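Local coordinates for THUMP domain-containing protein (Pyrococcus horikoshii, PDB 1VBK) that probably binds RNA and ATP and, as a ThiI-like protein with a THUMP domain, may take part in tRNA modification or thiamine biosynthesis, at residues Val259-Arg264 / Val286-Ile291; Glu179-Gly184 / Glu204-Tyr209; Ala194-Met199 / Asn225-Tyr230. All coordinates share one frame; numbering follows the deposited sequence.

Contact 1 of 3, residues Val259-Arg264 / Val286-Ile291; sequences VIKGLR and VYYPLI
The side chains of V259 and V286 lie on one face of a parallel strand pair, those of I260 and Y287 on the other. Two backbone hydrogen bonds hold the pair: Y287 N donates to V259 O at 2.6 Å, and K261 N donates to Y287 O at 3.1 Å. Both donors sit nearly along the C=O axis. Beyond the strands, the side chains take over. L263 and Y288 run side by side and point the same way. CG of L263 is anti to the backbone N (chi1 -169°), which brings CD2 to Y288 CE1. L263 CB comes in obliquely, 3.6 Å from Y288 CD1. K261 also reaches this ring with CB, while its side chain crosses that of V286 obliquely, with K261 CD 4.0 Å from V286 CG1. The chain of K261 bends at chi3 (65°), and NZ ends in salt bridges to D278 and E274. D278 also takes a hydrogen bond with Y288 OH, so one carboxylate ties both tips. On the face carrying I260 and Y287, I260 crosses P289 at about a right angle, I260 CG2 lying 4.0 Å from P289 CD. I291 and L263 lie alongside each other, and L290 lies alongside R264. I291 CG1 rests 3.3 Å from L263 O. One water bridges the two backbones. It donates to K261 O and to L263 O, and accepts from L290 N at 2.9 Å. Y288 holds the N-cap position of the short helix 289-292. Strand 258-260, helix 273-281 and strand 286-287 form a beta-alpha-beta unit, and strand 286-287 is an outermost strand, within this chain, of the parallel sheet of order 3-2-1-4-5, as expected for a HUP-type domain.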
loop_
_atom_site.group_PDB
_atom_site.type_symbol
_atom_site.label_atom_id
_atom_site.label_comp_id
_atom_site.label_asym_id
_atom_site.label_seq_id
_atom_site.Cartn_x
_atom_site.Cartn_y
_atom_site.Cartn_z
ATOM N N VAL A 259 -9.404 -0.293 4.290
ATOM C CA VAL A 259 -10.010 -0.518 5.596
ATOM C C VAL A 259 -11.205 -1.445 5.410
ATOM O O VAL A 259 -11.989 -1.276 4.475
ATOM C CB VAL A 259 -10.483 0.812 6.231
ATOM C CG1 VAL A 259 -11.229 0.538 7.533
ATOM C CG2 VAL A 259 -9.284 1.718 6.484
ATOM N N ILE A 260 -11.325 -2.426 6.300
ATOM C CA ILE A 260 -12.404 -3.407 6.250
ATOM C C ILE A 260 -13.354 -3.252 7.434
ATOM O O ILE A 260 -12.916 -3.186 8.578
ATOM C CB ILE A 260 -11.826 -4.844 6.275
ATOM C CG1 ILE A 260 -10.920 -5.057 5.062
ATOM C CG2 ILE A 260 -12.961 -5.868 6.302
ATOM C CD1 ILE A 260 -9.941 -6.201 5.231
ATOM N N LYS A 261 -14.655 -3.198 7.157
ATOM C CA LYS A 261 -15.660 -3.074 8.217
ATOM C C LYS A 261 -16.728 -4.154 8.056
ATOM O O LYS A 261 -16.968 -4.629 6.951
ATOM C CB LYS A 261 -16.302 -1.681 8.192
ATOM C CG LYS A 261 -15.360 -0.573 8.664
ATOM C CD LYS A 261 -15.989 0.814 8.568
ATOM C CE LYS A 261 -17.176 0.972 9.501
ATOM N NZ LYS A 261 -17.803 2.327 9.369
ATOM N N GLY A 262 -17.365 -4.535 9.161
ATOM C CA GLY A 262 -18.376 -5.579 9.109
ATOM C C GLY A 262 -19.791 -5.114 8.830
ATOM O O GLY A 262 -20.751 -5.821 9.136
ATOM N N LEU A 263 -19.917 -3.936 8.229
ATOM C CA LEU A 263 -21.212 -3.346 7.909
ATOM C C LEU A 263 -22.100 -4.233 7.032
ATOM O O LEU A 263 -21.633 -4.857 6.075
ATOM C CB LEU A 263 -20.990 -1.996 7.218
ATOM C CG LEU A 263 -22.190 -1.068 7.021
ATOM C CD1 LEU A 263 -22.732 -0.639 8.374
ATOM C CD2 LEU A 263 -21.760 0.148 6.219
ATOM N N ARG A 264 -23.387 -4.279 7.368
ATOM C CA ARG A 264 -24.366 -5.063 6.618
ATOM C C ARG A 264 -25.450 -4.136 6.077
ATOM O O ARG A 264 -25.715 -3.080 6.649
ATOM C CB ARG A 264 -25.033 -6.108 7.514
ATOM C CG ARG A 264 -24.112 -7.166 8.077
ATOM C CD ARG A 264 -24.906 -8.101 8.971
ATOM N NE ARG A 264 -25.563 -7.373 10.054
ATOM C CZ ARG A 264 -26.493 -7.895 10.849
ATOM N NH1 ARG A 264 -26.879 -9.152 10.681
ATOM N NH2 ARG A 264 -27.030 -7.162 11.815
ATOM N N VAL A 286 -12.634 1.999 1.757
ATOM C CA VAL A 286 -13.203 1.175 2.811
ATOM C C VAL A 286 -13.993 0.068 2.123
ATOM O O VAL A 286 -14.735 0.327 1.176
ATOM C CB VAL A 286 -14.145 1.998 3.715
ATOM C CG1 VAL A 286 -14.719 1.121 4.814
ATOM C CG2 VAL A 286 -13.383 3.167 4.318
ATOM N N TYR A 287 -13.818 -1.164 2.583
ATOM C CA TYR A 287 -14.513 -2.293 1.984
ATOM C C TYR A 287 -15.501 -2.925 2.947
ATOM O O TYR A 287 -15.258 -2.982 4.155
ATOM C CB TYR A 287 -13.503 -3.336 1.503
ATOM C CG TYR A 287 -12.533 -2.785 0.482
ATOM C CD1 TYR A 287 -11.342 -2.176 0.878
ATOM C CD2 TYR A 287 -12.825 -2.835 -0.880
ATOM C CE1 TYR A 287 -10.461 -1.633 -0.058
ATOM C CE2 TYR A 287 -11.953 -2.294 -1.828
ATOM C CZ TYR A 287 -10.772 -1.696 -1.409
ATOM O OH TYR A 287 -9.899 -1.171 -2.336
ATOM N N TYR A 288 -16.616 -3.394 2.393
ATOM C CA TYR A 288 -17.683 -4.016 3.166
ATOM C C TYR A 288 -17.997 -5.386 2.566
ATOM O O TYR A 288 -18.939 -5.534 1.786
ATOM C CB TYR A 288 -18.929 -3.138 3.107
ATOM C CG TYR A 288 -18.667 -1.677 3.387
ATOM C CD1 TYR A 288 -18.478 -1.216 4.690
ATOM C CD2 TYR A 288 -18.614 -0.749 2.346
ATOM C CE1 TYR A 288 -18.248 0.135 4.952
ATOM C CE2 TYR A 288 -18.383 0.603 2.596
ATOM C CZ TYR A 288 -18.203 1.034 3.902
ATOM O OH TYR A 288 -17.970 2.365 4.156
ATOM N N PRO A 289 -17.212 -6.407 2.931
ATOM C CA PRO A 289 -17.401 -7.769 2.422
ATOM C C PRO A 289 -18.818 -8.326 2.551
ATOM O O PRO A 289 -19.317 -8.980 1.636
ATOM C CB PRO A 289 -16.398 -8.582 3.239
ATOM C CG PRO A 289 -15.322 -7.598 3.534
ATOM C CD PRO A 289 -16.109 -6.364 3.904
ATOM N N LEU A 290 -19.462 -8.066 3.684
ATOM C CA LEU A 290 -20.806 -8.580 3.927
ATOM C C LEU A 290 -21.877 -7.934 3.058
ATOM O O LEU A 290 -23.012 -8.410 3.003
ATOM C CB LEU A 290 -21.159 -8.434 5.409
ATOM C CG LEU A 290 -20.156 -9.095 6.369
ATOM C CD1 LEU A 290 -20.618 -8.926 7.807
ATOM C CD2 LEU A 290 -20.012 -10.568 6.027
ATOM N N ILE A 291 -21.516 -6.852 2.375
ATOM C CA ILE A 291 -22.448 -6.162 1.494
ATOM C C ILE A 291 -22.075 -6.412 0.034
ATOM O O ILE A 291 -22.948 -6.634 -0.808
ATOM C CB ILE A 291 -22.446 -4.633 1.749
ATOM C CG1 ILE A 291 -22.988 -4.333 3.149
ATOM C CG2 ILE A 291 -23.283 -3.922 0.691
ATOM C CD1 ILE A 291 -22.975 -2.854 3.514
HETATM O O HOH W 1 -19.173 -5.805 5.428
#

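Contact 2 of 3, residues Glu179-Gly184 / Glu204-Tyr209; sequences EGRMIG and EVIPVY
This is the first parallel strand pair of a beta-alpha-beta crossover: strand 181-185, helix 189-200, strand 204-210. The strands are neighbours in the five-stranded sheet. Five backbone bonds join the segments, from E204 N to G180 O at one end to V208 N and G184 O at the other. R181 lies alongside E204, and both side chains point the same way. R181 CB passes 3.9 Å from E204 O, with CG equally near. R181 CD lies 3.9 Å from I206 CD1. The chain then bends at chi3 (-70°). R181 NE reaches E204 OE1 at 3.0 Å and R181 NH2 reaches the same oxygen at 3.1 Å. Both bonds of this salt bridge are weak and bent, with the guanidinium and carboxylate planes 47° apart. NH1 turns to F254 O and to D253 O of the second subunit. An alanine here removes the guanidinium and all four of these bonds, which would probably leave the E204 carboxylate poorly balanced and loosen the subunit contact. On the face carrying V205, the side chain of M182 leads away from the neighbouring strand, and V205 CG1 comes 3.6 Å from G184 N, so close that a CB on G184 would run into this methyl.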
loop_
_atom_site.group_PDB
_atom_site.type_symbol
_atom_site.label_atom_id
_atom_site.label_comp_id
_atom_site.label_asym_id
_atom_site.label_seq_id
_atom_site.Cartn_x
_atom_site.Cartn_y
_atom_site.Cartn_z
ATOM N N GLU A 179 -2.322 -9.811 -2.126
ATOM C CA GLU A 179 -3.210 -8.731 -2.537
ATOM C C GLU A 179 -3.155 -7.483 -1.657
ATOM O O GLU A 179 -4.147 -6.771 -1.525
ATOM C CB GLU A 179 -4.652 -9.237 -2.625
ATOM C CG GLU A 179 -4.894 -10.302 -3.701
ATOM C CD GLU A 179 -4.609 -9.812 -5.119
ATOM O OE1 GLU A 179 -4.990 -8.666 -5.451
ATOM O OE2 GLU A 179 -4.016 -10.580 -5.908
ATOM N N GLY A 180 -2.001 -7.221 -1.053
ATOM C CA GLY A 180 -1.862 -6.028 -0.236
ATOM C C GLY A 180 -2.190 -6.140 1.242
ATOM O O GLY A 180 -2.483 -7.222 1.759
ATOM N N ARG A 181 -2.147 -4.994 1.919
ATOM C CA ARG A 181 -2.409 -4.923 3.349
ATOM C C ARG A 181 -3.498 -3.912 3.699
ATOM O O ARG A 181 -3.522 -2.799 3.175
ATOM C CB ARG A 181 -1.114 -4.563 4.083
ATOM C CG ARG A 181 -1.301 -4.056 5.501
ATOM C CD ARG A 181 0.020 -3.566 6.061
ATOM N NE ARG A 181 0.936 -4.675 6.300
ATOM C CZ ARG A 181 2.242 -4.543 6.502
ATOM N NH1 ARG A 181 2.803 -3.342 6.486
ATOM N NH2 ARG A 181 2.982 -5.615 6.745
ATOM N N MET A 182 -4.391 -4.309 4.600
ATOM C CA MET A 182 -5.484 -3.447 5.040
ATOM C C MET A 182 -5.662 -3.597 6.541
ATOM O O MET A 182 -5.149 -4.540 7.139
ATOM C CB MET A 182 -6.800 -3.861 4.375
ATOM C CG MET A 182 -6.792 -3.878 2.863
ATOM S SD MET A 182 -8.451 -4.224 2.269
ATOM C CE MET A 182 -8.233 -4.044 0.507
ATOM N N ILE A 183 -6.370 -2.657 7.159
ATOM C CA ILE A 183 -6.646 -2.779 8.582
ATOM C C ILE A 183 -8.083 -3.266 8.622
ATOM O O ILE A 183 -8.871 -2.963 7.722
ATOM C CB ILE A 183 -6.559 -1.431 9.352
ATOM C CG1 ILE A 183 -7.558 -0.427 8.776
ATOM C CG2 ILE A 183 -5.133 -0.899 9.316
ATOM C CD1 ILE A 183 -7.681 0.858 9.592
ATOM N N GLY A 184 -8.418 -4.041 9.644
ATOM C CA GLY A 184 -9.772 -4.540 9.764
ATOM C C GLY A 184 -10.313 -4.070 11.093
ATOM O O GLY A 184 -9.724 -4.356 12.134
ATOM N N GLU A 204 -3.558 -9.172 3.594
ATOM C CA GLU A 204 -2.934 -9.261 4.904
ATOM C C GLU A 204 -3.701 -8.250 5.746
ATOM O O GLU A 204 -3.733 -7.061 5.418
ATOM C CB GLU A 204 -1.458 -8.867 4.838
ATOM C CG GLU A 204 -0.865 -8.553 6.198
ATOM C CD GLU A 204 0.624 -8.287 6.149
ATOM O OE1 GLU A 204 1.073 -7.535 5.256
ATOM O OE2 GLU A 204 1.341 -8.825 7.014
ATOM N N VAL A 205 -4.315 -8.710 6.827
ATOM C CA VAL A 205 -5.101 -7.812 7.659
ATOM C C VAL A 205 -4.542 -7.547 9.050
ATOM O O VAL A 205 -4.159 -8.469 9.771
ATOM C CB VAL A 205 -6.548 -8.338 7.815
ATOM C CG1 VAL A 205 -7.358 -7.391 8.691
ATOM C CG2 VAL A 205 -7.203 -8.472 6.446
ATOM N N ILE A 206 -4.487 -6.269 9.411
ATOM C CA ILE A 206 -4.036 -5.864 10.732
ATOM C C ILE A 206 -5.333 -5.588 11.491
ATOM O O ILE A 206 -6.045 -4.625 11.189
ATOM C CB ILE A 206 -3.198 -4.566 10.688
ATOM C CG1 ILE A 206 -1.892 -4.807 9.926
ATOM C CG2 ILE A 206 -2.892 -4.101 12.108
ATOM C CD1 ILE A 206 -1.021 -3.566 9.802
ATOM N N PRO A 207 -5.673 -6.441 12.468
ATOM C CA PRO A 207 -6.909 -6.217 13.219
ATOM C C PRO A 207 -6.777 -5.023 14.155
ATOM O O PRO A 207 -5.769 -4.877 14.851
ATOM C CB PRO A 207 -7.095 -7.533 13.969
ATOM C CG PRO A 207 -5.677 -7.934 14.259
ATOM C CD PRO A 207 -4.983 -7.658 12.937
ATOM N N VAL A 208 -7.795 -4.170 14.166
ATOM C CA VAL A 208 -7.778 -2.987 15.016
ATOM C C VAL A 208 -9.032 -2.893 15.864
ATOM O O VAL A 208 -10.149 -3.026 15.361
ATOM C CB VAL A 208 -7.667 -1.683 14.183
ATOM C CG1 VAL A 208 -7.738 -0.459 15.107
ATOM C CG2 VAL A 208 -6.362 -1.669 13.402
ATOM N N TYR A 209 -8.832 -2.680 17.157
ATOM C CA TYR A 209 -9.939 -2.523 18.085
ATOM C C TYR A 209 -9.975 -1.054 18.485
ATOM O O TYR A 209 -9.017 -0.542 19.057
ATOM C CB TYR A 209 -9.733 -3.372 19.338
ATOM C CG TYR A 209 -10.755 -3.090 20.417
ATOM C CD1 TYR A 209 -12.073 -3.520 20.284
ATOM C CD2 TYR A 209 -10.406 -2.381 21.567
ATOM C CE1 TYR A 209 -13.019 -3.255 21.271
ATOM C CE2 TYR A 209 -11.348 -2.109 22.560
ATOM C CZ TYR A 209 -12.650 -2.551 22.405
ATOM O OH TYR A 209 -13.581 -2.300 23.388
#

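Contact 3 of 3, residues Ala194-Met199 / Asn225-Tyr230; sequences AIFLMM and NLLKRY
L227, F196 and Y230 bury the most surface between these two segments. L227 points from its helix toward helix 189-200 and splits its two methyls between partners. L227 CD1 meets I195 CG2 at 4.2 Å, the two side chains crossing at about a right angle. L227 CD2 faces F196 CB (3.8 Å) and M199 CE (3.9 Å) together. This methyl lies at the edge of the F196 ring, near its plane. M199 reaches it because its chain bends at chi3 (-87°), which turns CE toward the leucine.

F196 has CG anti to the backbone N (chi1 178°). This carries the ring across to Y230, where the two form a T-shaped pair. F196 gives the edge and Y230 the face. The centroids are 5.1 Å apart and the planes stand at 73°. F196 CE2 sits over the centre of the tyrosine ring, 3.7 Å from Y230 CG. All six ring carbons of Y230 lie within about half an ångström of one another in their distance to CE2, so the edge is well centred. Y230 N hydrogen-bonds back to L227 O at 2.9 Å. This ties the tyrosine to the turn that carries the leucine, and the two side chains meet helix 189-200 together. The contact is wholly apolar between the side chains.

F196 has further edge-to-face partners in W171 and F69. A bound MRD, probably from the crystallisation liquor, lies about 4 Å from the F196 side chain. Helix 295-305 adds V301 and L305 against F196, and L305 also touches Y230. Helices 189-200 and 215-228 pack beside each other on the sheet face that carries V205 and P207, with M198 of the first helix resting on I260 of strand 258-260.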
loop_
_atom_site.group_PDB
_atom_site.type_symbol
_atom_site.label_atom_id
_atom_site.label_comp_id
_atom_site.label_asym_id
_atom_site.label_seq_id
_atom_site.Cartn_x
_atom_site.Cartn_y
_atom_site.Cartn_z
ATOM N N ALA A 194 -16.025 -10.625 8.309
ATOM C CA ALA A 194 -15.650 -9.711 7.238
ATOM C C ALA A 194 -14.140 -9.815 7.024
ATOM O O ALA A 194 -13.664 -9.871 5.893
ATOM C CB ALA A 194 -16.031 -8.282 7.619
ATOM N N ILE A 195 -13.394 -9.839 8.124
ATOM C CA ILE A 195 -11.939 -9.946 8.061
ATOM C C ILE A 195 -11.525 -11.293 7.483
ATOM O O ILE A 195 -10.624 -11.371 6.653
ATOM C CB ILE A 195 -11.318 -9.762 9.460
ATOM C CG1 ILE A 195 -11.502 -8.303 9.896
ATOM C CG2 ILE A 195 -9.840 -10.156 9.440
ATOM C CD1 ILE A 195 -11.063 -8.004 11.311
ATOM N N PHE A 196 -12.198 -12.353 7.916
ATOM C CA PHE A 196 -11.896 -13.689 7.421
ATOM C C PHE A 196 -12.053 -13.735 5.899
ATOM O O PHE A 196 -11.190 -14.257 5.194
ATOM C CB PHE A 196 -12.822 -14.715 8.098
ATOM C CG PHE A 196 -12.630 -16.129 7.615
ATOM C CD1 PHE A 196 -13.203 -16.556 6.420
ATOM C CD2 PHE A 196 -11.867 -17.030 8.350
ATOM C CE1 PHE A 196 -13.018 -17.862 5.962
ATOM C CE2 PHE A 196 -11.674 -18.341 7.902
ATOM C CZ PHE A 196 -12.254 -18.756 6.703
ATOM N N LEU A 197 -13.148 -13.172 5.395
ATOM C CA LEU A 197 -13.413 -13.162 3.960
ATOM C C LEU A 197 -12.354 -12.406 3.156
ATOM O O LEU A 197 -12.017 -12.800 2.039
ATOM C CB LEU A 197 -14.794 -12.562 3.687
ATOM C CG LEU A 197 -15.982 -13.365 4.231
ATOM C CD1 LEU A 197 -17.262 -12.548 4.115
ATOM C CD2 LEU A 197 -16.105 -14.675 3.468
ATOM N N MET A 198 -11.823 -11.328 3.721
ATOM C CA MET A 198 -10.803 -10.547 3.026
ATOM C C MET A 198 -9.439 -11.238 3.048
ATOM O O MET A 198 -8.681 -11.157 2.080
ATOM C CB MET A 198 -10.703 -9.148 3.635
ATOM C CG MET A 198 -11.943 -8.297 3.421
ATOM S SD MET A 198 -12.348 -8.112 1.674
ATOM C CE MET A 198 -11.031 -7.024 1.135
ATOM N N MET A 199 -9.117 -11.914 4.147
ATOM C CA MET A 199 -7.850 -12.631 4.210
ATOM C C MET A 199 -7.874 -13.720 3.130
ATOM O O MET A 199 -6.871 -13.974 2.458
ATOM C CB MET A 199 -7.649 -13.264 5.588
ATOM C CG MET A 199 -7.347 -12.257 6.686
ATOM S SD MET A 199 -6.846 -13.042 8.233
ATOM C CE MET A 199 -8.434 -13.309 8.983
ATOM N N ASN A 225 -8.369 -14.481 18.423
ATOM C CA ASN A 225 -7.697 -15.761 18.644
ATOM C C ASN A 225 -8.163 -16.816 17.649
ATOM O O ASN A 225 -7.376 -17.656 17.219
ATOM C CB ASN A 225 -7.930 -16.267 20.071
ATOM C CG ASN A 225 -7.206 -15.433 21.107
ATOM O OD1 ASN A 225 -6.007 -15.177 20.988
ATOM N ND2 ASN A 225 -7.928 -15.010 22.136
ATOM N N LEU A 226 -9.442 -16.774 17.292
ATOM C CA LEU A 226 -9.998 -17.715 16.330
ATOM C C LEU A 226 -9.509 -17.368 14.922
ATOM O O LEU A 226 -9.149 -18.253 14.148
ATOM C CB LEU A 226 -11.526 -17.669 16.361
ATOM C CG LEU A 226 -12.214 -18.129 17.647
ATOM C CD1 LEU A 226 -13.712 -17.884 17.531
ATOM C CD2 LEU A 226 -11.927 -19.602 17.892
ATOM N N LEU A 227 -9.503 -16.076 14.600
ATOM C CA LEU A 227 -9.053 -15.608 13.290
ATOM C C LEU A 227 -7.562 -15.848 13.074
ATOM O O LEU A 227 -7.119 -16.082 11.950
ATOM C CB LEU A 227 -9.342 -14.109 13.132
ATOM C CG LEU A 227 -10.790 -13.677 12.897
ATOM C CD1 LEU A 227 -10.903 -12.157 12.961
ATOM C CD2 LEU A 227 -11.252 -14.189 11.542
ATOM N N LYS A 228 -6.789 -15.790 14.152
ATOM C CA LYS A 228 -5.351 -15.977 14.051
ATOM C C LYS A 228 -4.969 -17.314 13.419
ATOM O O LYS A 228 -3.953 -17.408 12.730
ATOM C CB LYS A 228 -4.698 -15.851 15.431
ATOM C CG LYS A 228 -3.283 -15.291 15.368
ATOM C CD LYS A 228 -2.652 -15.146 16.739
ATOM C CE LYS A 228 -1.336 -14.392 16.643
ATOM N NZ LYS A 228 -0.462 -14.928 15.559
ATOM N N ARG A 229 -5.790 -18.337 13.644
ATOM C CA ARG A 229 -5.532 -19.676 13.106
ATOM C C ARG A 229 -5.680 -19.745 11.589
ATOM O O ARG A 229 -5.530 -20.815 10.992
ATOM C CB ARG A 229 -6.487 -20.688 13.739
ATOM C CG ARG A 229 -6.407 -20.753 15.249
ATOM C CD ARG A 229 -7.444 -21.714 15.817
ATOM N NE ARG A 229 -7.237 -23.092 15.375
ATOM C CZ ARG A 229 -8.009 -23.729 14.501
ATOM N NH1 ARG A 229 -9.051 -23.117 13.960
ATOM N NH2 ARG A 229 -7.748 -24.988 14.177
ATOM N N TYR A 230 -5.978 -18.605 10.976
ATOM C CA TYR A 230 -6.163 -18.507 9.531
ATOM C C TYR A 230 -5.375 -17.319 8.985
ATOM O O TYR A 230 -5.600 -16.893 7.855
ATOM C CB TYR A 230 -7.644 -18.284 9.215
ATOM C CG TYR A 230 -8.535 -19.484 9.433
ATOM C CD1 TYR A 230 -8.677 -20.457 8.444
ATOM C CD2 TYR A 230 -9.236 -19.650 10.625
ATOM C CE1 TYR A 230 -9.499 -21.566 8.639
ATOM C CE2 TYR A 230 -10.057 -20.756 10.829
ATOM C CZ TYR A 230 -10.183 -21.707 9.831
ATOM O OH TYR A 230 -10.992 -22.803 10.026
#

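Contacts 1 and 2 are neighbouring strand pairs of one parallel sheet, their centres 12 Å apart. I260 N and I183 O, 2.9 Å apart, probably form a hydrogen bond that carries the sheet from one to the other. Contact 3 lies against both, its centre 10 Å from contact 2 and 14 Å from contact 1. V205 CG1 packs on I195 CG2 at 3.8 Å. I260 CD1 meets M198 CG at 3.4 Å and V205 CG2 at 3.8 Å, so all three contacts come together around I260. The helix of 194-199 lies in the crossover that joins the two strands of contact 2. The MRD molecule lies at F196, in contact 3.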